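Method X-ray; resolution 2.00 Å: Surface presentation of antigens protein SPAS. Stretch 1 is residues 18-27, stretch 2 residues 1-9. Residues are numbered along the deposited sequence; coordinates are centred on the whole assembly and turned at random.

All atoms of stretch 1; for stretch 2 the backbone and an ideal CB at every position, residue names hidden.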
# COMPACT_ATOMS: atom_id res chain seq x y z
N PRO B 18 1.11 -7.09 -8.37
CA PRO B 18 1.10 -6.75 -6.93
C PRO B 18 -0.30 -6.89 -6.34
O PRO B 18 -1.26 -6.93 -7.06
CB PRO B 18 1.55 -5.27 -6.91
CG PRO B 18 2.31 -5.08 -8.20
CD PRO B 18 1.61 -5.98 -9.20
N PHE B 19 -0.40 -6.95 -5.02
CA PHE B 19 -1.67 -7.21 -4.35
C PHE B 19 -1.93 -6.11 -3.32
O PHE B 19 -1.05 -5.79 -2.53
CB PHE B 19 -1.60 -8.58 -3.68
CG PHE B 19 -2.76 -8.90 -2.76
CD1 PHE B 19 -3.81 -9.69 -3.20
CD2 PHE B 19 -2.78 -8.47 -1.46
CE1 PHE B 19 -4.86 -10.01 -2.37
CE2 PHE B 19 -3.84 -8.79 -0.62
CZ PHE B 19 -4.87 -9.57 -1.07
N ILE B 20 -3.12 -5.51 -3.37
CA ILE B 20 -3.51 -4.46 -2.42
C ILE B 20 -4.02 -5.06 -1.10
O ILE B 20 -5.07 -5.69 -1.08
CB ILE B 20 -4.60 -3.54 -3.01
CG1 ILE B 20 -4.04 -2.74 -4.19
CG2 ILE B 20 -5.19 -2.62 -1.89
CD1 ILE B 20 -5.09 -2.04 -5.04
N SER B 21 -3.27 -4.83 -0.03
CA SER B 21 -3.56 -5.36 1.31
C SER B 21 -4.36 -4.42 2.23
O SER B 21 -4.85 -4.84 3.27
CB SER B 21 -2.24 -5.66 2.01
OG SER B 21 -1.39 -4.53 1.99
N LEU B 22 -4.46 -3.16 1.85
CA LEU B 22 -5.22 -2.21 2.65
C LEU B 22 -5.47 -0.95 1.84
O LEU B 22 -4.67 -0.57 0.99
CB LEU B 22 -4.52 -1.92 4.00
CG LEU B 22 -3.30 -0.99 4.11
CD1 LEU B 22 -3.72 0.46 4.24
CD2 LEU B 22 -2.46 -1.37 5.30
N ILE B 23 -6.61 -0.35 2.07
CA ILE B 23 -6.90 0.96 1.55
C ILE B 23 -7.57 1.75 2.66
O ILE B 23 -8.67 1.41 3.09
CB ILE B 23 -7.86 0.94 0.35
CG1 ILE B 23 -7.30 0.07 -0.78
CG2 ILE B 23 -8.10 2.37 -0.13
CD1 ILE B 23 -8.10 0.14 -2.08
N GLU B 24 -6.90 2.80 3.13
CA GLU B 24 -7.49 3.67 4.14
C GLU B 24 -7.37 5.12 3.67
O GLU B 24 -6.56 5.44 2.80
CB GLU B 24 -6.81 3.49 5.50
CG GLU B 24 -6.83 2.06 6.03
CD GLU B 24 -8.22 1.56 6.39
OE1 GLU B 24 -9.08 2.38 6.78
OE2 GLU B 24 -8.45 0.33 6.32
N THR B 25 -8.20 6.00 4.24
CA THR B 25 -8.22 7.39 3.86
C THR B 25 -8.23 8.28 5.10
O THR B 25 -8.56 7.83 6.20
CB THR B 25 -9.50 7.74 3.00
OG1 THR B 25 -10.69 7.54 3.79
CG2 THR B 25 -9.59 6.88 1.75
N ASN B 26 -7.86 9.54 4.91
CA ASN B 26 -7.92 10.56 5.95
C ASN B 26 -7.21 10.19 7.25
O ASN B 26 -6.03 9.87 7.23
CB ASN B 26 -9.37 10.97 6.18
CG ASN B 26 -9.95 11.69 4.97
OD1 ASN B 26 -9.22 12.42 4.28
ND2 ASN B 26 -11.23 11.47 4.70
N GLN B 27 -7.89 10.26 8.38
CA GLN B 27 -7.18 10.11 9.65
C GLN B 27 -6.64 8.71 9.82
O GLN B 27 -5.53 8.53 10.32
CB GLN B 27 -8.06 10.50 10.85
CG GLN B 27 -8.34 12.01 10.93
CD GLN B 27 -7.09 12.86 11.00
OE1 GLN B 27 -6.23 12.67 11.88
NE2 GLN B 27 -6.97 13.81 10.08
N UNK B 1 -9.76 10.78 0.00
CA UNK B 1 -9.63 12.08 -0.65
C UNK B 1 -8.43 12.87 -0.15
O UNK B 1 -7.40 12.93 -0.84
CB UNK B 1 -10.91 12.90 -0.44
N UNK B 2 -8.53 13.49 1.02
CA UNK B 2 -7.41 14.28 1.53
C UNK B 2 -6.18 13.39 1.79
O UNK B 2 -5.08 13.72 1.34
CB UNK B 2 -7.82 15.01 2.81
N UNK B 3 -6.34 12.28 2.52
CA UNK B 3 -5.21 11.38 2.76
C UNK B 3 -5.56 9.96 2.37
O UNK B 3 -6.65 9.48 2.67
CB UNK B 3 -4.78 11.43 4.23
N UNK B 4 -4.62 9.32 1.68
CA UNK B 4 -4.78 7.96 1.16
C UNK B 4 -3.57 7.07 1.57
O UNK B 4 -2.43 7.51 1.55
CB UNK B 4 -4.93 8.00 -0.36
N UNK B 5 -3.85 5.84 1.95
CA UNK B 5 -2.80 4.86 2.20
C UNK B 5 -3.18 3.56 1.50
O UNK B 5 -4.28 3.04 1.71
CB UNK B 5 -2.59 4.64 3.70
N UNK B 6 -2.30 3.06 0.64
CA UNK B 6 -2.53 1.78 -0.04
C UNK B 6 -1.35 0.87 0.28
O UNK B 6 -0.17 1.18 0.02
CB UNK B 6 -2.69 1.96 -1.55
N UNK B 7 -1.68 -0.26 0.90
CA UNK B 7 -0.71 -1.24 1.24
C UNK B 7 -0.48 -2.12 0.03
O UNK B 7 -1.43 -2.46 -0.67
CB UNK B 7 -1.15 -2.05 2.46
N UNK B 8 0.77 -2.49 -0.21
CA UNK B 8 1.13 -3.32 -1.36
C UNK B 8 1.97 -4.53 -0.95
O UNK B 8 3.01 -4.41 -0.31
CB UNK B 8 1.89 -2.49 -2.39
N UNK B 9 1.49 -5.70 -1.34
CA UNK B 9 2.19 -6.95 -1.12
C UNK B 9 2.68 -7.47 -2.47
O UNK B 9 2.15 -7.07 -3.50
CB UNK B 9 1.29 -7.97 -0.42

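Stretch 2 runs antiparallel to stretch 1, with 145° between the N-to-C directions of strands 4-9 and 19-25, so its positions can be judged against a backbone ladder and two alternating rows of side chains.

Position 1 points its CA-to-CB bond sideways, and its ideal CB lies 5.0 Å from N26 OD1, in open space. Almost any side chain would fit. The residue is P1, whose CD comes within 4.2 Å of T25 CG2.

Position 2 also points sideways, but its ideal CB stands a tight 3.3 Å from N26 OD1. Small or polar side chains that turn away from this oxygen would suit it. It is T2, with chi1 at -38° and its CB 3.4 Å from N26 OD1.

At position 3 the ideal CB is 3.6 Å from N26 O, and the backbone N faces the N26 side chain. A side chain that leaves this crowded corner is favoured, whether polar or aromatic. H3 does so: its m rotamer carries the ring end away, leaving N26 CA at the ring edge. H3 N gives a weak hydrogen bond to N26 OD1 at 3.4 Å. N26 N donates to H3 O at 2.5 Å, a short distance in which the oxygen's placement is less sure.

Position 4 has extended angles (-130/139) and shares a face with T25. The ideal CB is 5.2 Å from T25 CG2, leaving room for a beta-branched or other aliphatic side chain. I4 occupies it, but little of it is covered by stretch 1.

Position 5 is on the face of L22 and E24, its ideal CB 4.4 Å from L22 CD1. A small apolar side chain fits readily, though a larger one is not excluded by this distance alone. In A5 the CB lies 4.3 Å from L22 CD1, while the backbone pairs twice with E24: A5 N to E24 O at 2.9 Å and E24 N to A5 O at 3.0 Å.

Position 6 lies between I20 and I23 on their face, its ideal CB 5.2 Å from I20 CG2 and 5.0 Å from I23 CG1. Such surroundings invite a branched aliphatic chain. I6 reaches both neighbours, CG2 to I20 CG2 at 3.8 Å and CD1 to I23 CG2 at 3.6 Å.

Position 7 is the most restrictive. An ideal CB would clash with S21 OG at 2.5 Å and L22 CG at 2.9 Å, so only glycine suits this backbone. G7 N donates to L22 O at 3.0 Å, and G7 O accepts from S21 N at 3.1 Å.

Position 8 returns to the I20 face, its ideal CB 5.3 Å from P18 CB; valine, leucine or isoleucine would suit. I8 places CG2 3.8 Å from P18 CB and CD1 4.1 Å from I20 CG1.

Position 9 shares a face with F19, and an aromatic or long aliphatic chain is plausible. Y9 has its CB 4.1 Å from F19 CD2, and its ring end leads away. Reciprocal bonds join Y9 N to F19 O at 2.8 Å and F19 N to Y9 O at 3.0 Å.

Stretch 2 1-9: PTHIAIGIY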
# COMPACT_ATOMS: atom_id res chain seq x y z
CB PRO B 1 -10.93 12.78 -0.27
CG PRO B 1 -11.93 11.66 -0.26
CD PRO B 1 -11.17 10.43 0.22
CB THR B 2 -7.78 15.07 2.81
OG1 THR B 2 -9.12 15.56 2.69
CG2 THR B 2 -6.83 16.26 3.00
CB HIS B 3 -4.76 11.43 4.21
CG HIS B 3 -4.27 12.78 4.63
ND1 HIS B 3 -4.99 13.60 5.46
CD2 HIS B 3 -3.15 13.46 4.30
CE1 HIS B 3 -4.33 14.73 5.63
NE2 HIS B 3 -3.20 14.67 4.95
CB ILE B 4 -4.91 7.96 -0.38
CG1 ILE B 4 -6.17 8.69 -0.84
CG2 ILE B 4 -4.92 6.53 -0.91
CD1 ILE B 4 -6.16 9.07 -2.31
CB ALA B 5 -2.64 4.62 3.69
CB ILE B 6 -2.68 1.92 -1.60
CG1 ILE B 6 -3.51 3.15 -2.00
CG2 ILE B 6 -3.21 0.61 -2.22
CD1 ILE B 6 -5.05 3.02 -1.93
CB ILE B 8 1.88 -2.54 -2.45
CG1 ILE B 8 1.08 -1.32 -2.90
CG2 ILE B 8 2.17 -3.43 -3.64
CD1 ILE B 8 -0.09 -1.64 -3.74
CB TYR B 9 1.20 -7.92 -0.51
CG TYR B 9 1.74 -9.31 -0.40
CD1 TYR B 9 2.70 -9.61 0.55
CD2 TYR B 9 1.29 -10.31 -1.23
CE1 TYR B 9 3.21 -10.89 0.67
CE2 TYR B 9 1.80 -11.59 -1.12
CZ TYR B 9 2.76 -11.87 -0.17
OH TYR B 9 3.26 -13.15 -0.06
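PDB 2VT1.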